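Local coordinates for protein ricin B lectin (Clostridium thermocellum, PDB 3VSF) that probably hydrolyses beta-1,3-galactan from the chain end as an exo-beta-1,3-galactanase, joining a family 43 glycoside hydrolase domain to a galactose-binding ricin-type lectin module, at residues P180-R185 and D208-E213. Sequence-based numbering, arbitrary orientation.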
loop_
_atom_site.group_PDB
_atom_site.type_symbol
_atom_site.label_atom_id
_atom_site.label_comp_id
_atom_site.label_asym_id
_atom_site.label_seq_id
_atom_site.Cartn_x
_atom_site.Cartn_y
_atom_site.Cartn_z
ATOM N N PRO A 180 6.305 13.869 31.699
ATOM C CA PRO A 180 7.721 13.590 31.451
ATOM C C PRO A 180 7.895 12.530 30.370
ATOM O O PRO A 180 7.188 11.522 30.378
ATOM C CB PRO A 180 8.207 13.052 32.798
ATOM C CG PRO A 180 6.997 12.430 33.400
ATOM C CD PRO A 180 5.844 13.297 32.977
ATOM N N GLY A 181 8.827 12.762 29.451
ATOM C CA GLY A 181 9.074 11.831 28.367
ATOM C C GLY A 181 8.317 12.194 27.104
ATOM O O GLY A 181 7.188 12.684 27.161
ATOM N N TYR A 182 8.946 11.954 25.958
ATOM C CA TYR A 182 8.332 12.231 24.666
ATOM C C TYR A 182 7.060 11.415 24.470
ATOM O O TYR A 182 7.008 10.237 24.823
ATOM C CB TYR A 182 9.317 11.915 23.539
ATOM C CG TYR A 182 10.502 12.848 23.469
ATOM C CD1 TYR A 182 10.345 14.217 23.630
ATOM C CD2 TYR A 182 11.781 12.359 23.242
ATOM C CE1 TYR A 182 11.427 15.074 23.564
ATOM C CE2 TYR A 182 12.870 13.206 23.174
ATOM C CZ TYR A 182 12.687 14.563 23.337
ATOM O OH TYR A 182 13.769 15.411 23.271
ATOM N N MET A 183 6.034 12.045 23.905
ATOM C CA MET A 183 4.806 11.336 23.565
ATOM C C MET A 183 5.100 10.301 22.486
ATOM O O MET A 183 5.982 10.497 21.651
ATOM C CB MET A 183 3.728 12.310 23.086
ATOM C CG MET A 183 3.341 13.367 24.109
ATOM S SD MET A 183 1.909 14.347 23.620
ATOM C CE MET A 183 0.620 13.105 23.652
ATOM N N SER A 184 4.362 9.197 22.509
ATOM C CA SER A 184 4.581 8.117 21.554
ATOM C C SER A 184 3.280 7.395 21.223
ATOM O O SER A 184 2.827 6.537 21.982
ATOM C CB SER A 184 5.608 7.123 22.098
ATOM O OG SER A 184 5.754 6.010 21.234
ATOM N N ARG A 185 2.684 7.747 20.089
ATOM C CA ARG A 185 1.448 7.108 19.647
ATOM C C ARG A 185 1.701 6.134 18.498
ATOM O O ARG A 185 2.331 5.094 18.690
ATOM C CB ARG A 185 0.402 8.156 19.258
ATOM C CG ARG A 185 -0.085 8.993 20.431
ATOM C CD ARG A 185 -1.454 9.594 20.157
ATOM N NE ARG A 185 -2.053 10.162 21.361
ATOM C CZ ARG A 185 -2.064 11.458 21.653
ATOM N NH1 ARG A 185 -1.510 12.332 20.823
ATOM N NH2 ARG A 185 -2.632 11.884 22.773
ATOM N N ASP A 208 5.092 15.802 15.440
ATOM C CA ASP A 208 6.454 15.477 15.039
ATOM C C ASP A 208 6.688 13.972 15.052
ATOM O O ASP A 208 6.080 13.245 15.836
ATOM C CB ASP A 208 7.464 16.169 15.959
ATOM C CG ASP A 208 7.245 17.668 16.047
ATOM O OD1 ASP A 208 6.659 18.241 15.105
ATOM O OD2 ASP A 208 7.661 18.273 17.058
ATOM N N LEU A 209 7.567 13.506 14.170
ATOM C CA LEU A 209 7.966 12.106 14.156
ATOM C C LEU A 209 9.326 11.943 14.819
ATOM O O LEU A 209 10.281 12.641 14.477
ATOM C CB LEU A 209 8.015 11.566 12.726
ATOM C CG LEU A 209 6.684 11.170 12.084
ATOM C CD1 LEU A 209 6.894 10.743 10.640
ATOM C CD2 LEU A 209 6.019 10.061 12.883
ATOM N N HIS A 210 9.408 11.024 15.773
ATOM C CA HIS A 210 10.665 10.752 16.457
ATOM C C HIS A 210 11.231 9.392 16.063
ATOM O O HIS A 210 10.559 8.368 16.187
ATOM C CB HIS A 210 10.485 10.833 17.975
ATOM C CG HIS A 210 10.480 12.231 18.510
ATOM N ND1 HIS A 210 10.349 12.513 19.853
ATOM C CD2 HIS A 210 10.597 13.426 17.886
ATOM C CE1 HIS A 210 10.380 13.822 20.032
ATOM N NE2 HIS A 210 10.530 14.399 18.853
ATOM N N LEU A 211 12.469 9.394 15.579
ATOM C CA LEU A 211 13.163 8.158 15.247
ATOM C C LEU A 211 14.154 7.814 16.351
ATOM O O LEU A 211 15.186 8.469 16.495
ATOM C CB LEU A 211 13.895 8.293 13.911
ATOM C CG LEU A 211 14.664 7.058 13.435
ATOM C CD1 LEU A 211 13.721 5.879 13.244
ATOM C CD2 LEU A 211 15.420 7.356 12.151
ATOM N N TYR A 212 13.833 6.789 17.133
ATOM C CA TYR A 212 14.685 6.376 18.242
ATOM C C TYR A 212 15.588 5.217 17.845
ATOM O O TYR A 212 15.136 4.245 17.241
ATOM C CB TYR A 212 13.837 5.972 19.451
ATOM C CG TYR A 212 12.865 7.032 19.914
ATOM C CD1 TYR A 212 13.277 8.064 20.747
ATOM C CD2 TYR A 212 11.532 6.995 19.526
ATOM C CE1 TYR A 212 12.389 9.034 21.175
ATOM C CE2 TYR A 212 10.638 7.959 19.949
ATOM C CZ TYR A 212 11.071 8.976 20.773
ATOM O OH TYR A 212 10.183 9.937 21.194
ATOM N N GLU A 213 16.866 5.324 18.189
ATOM C CA GLU A 213 17.805 4.230 17.986
ATOM C C GLU A 213 17.789 3.319 19.206
ATOM O O GLU A 213 17.939 3.781 20.336
ATOM C CB GLU A 213 19.219 4.763 17.747
ATOM C CG GLU A 213 20.268 3.676 17.575
ATOM C CD GLU A 213 21.661 4.234 17.361
ATOM O OE1 GLU A 213 21.795 5.470 17.232
ATOM O OE2 GLU A 213 22.623 3.438 17.322
#
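Tyr182 lays one face of its ring over the edge of the His210 imidazole, whose CE1 stands 3.5 Å above the phenol plane and over its centre. The two rings form a T-shaped pair, with centroids 4.5 Å apart and planes at 76°. Histidine suits the place because its C-H edge can lie against the aromatic pi cloud while a nitrogen serves a polar partner. That nitrogen is ND1, which donates to Tyr212 OH at 2.9 Å with an N-H...O angle of 151°; the hydroxyl lies almost in the imidazole plane, so the bond restrains rotation of the ring. Tyr212 in turn reaches the base of Tyr182, its OH 3.2 Å from Tyr182 CB and its CE1 4.0 Å from Tyr182 CD2. With CG beside the backbone N and anti to the carbonyl carbon (chi1 -69°), the Tyr182 ring turns one face to His210, while Tyr212 comes obliquely to its CB and CD2. His210 and Tyr212, two residues apart on strand 208-214, both point toward the loop, and tyrosine at 212 is long enough to bring a hydroxyl to it while its ring packs on Phe199 and Leu224 of the flanking strands. The aromatic cluster thus packs the loop before strand 187-191 against strand 208-214, an inner strand of a four-stranded antiparallel sheet, one blade of the five-bladed beta-propeller characteristic of glycoside hydrolase family 43.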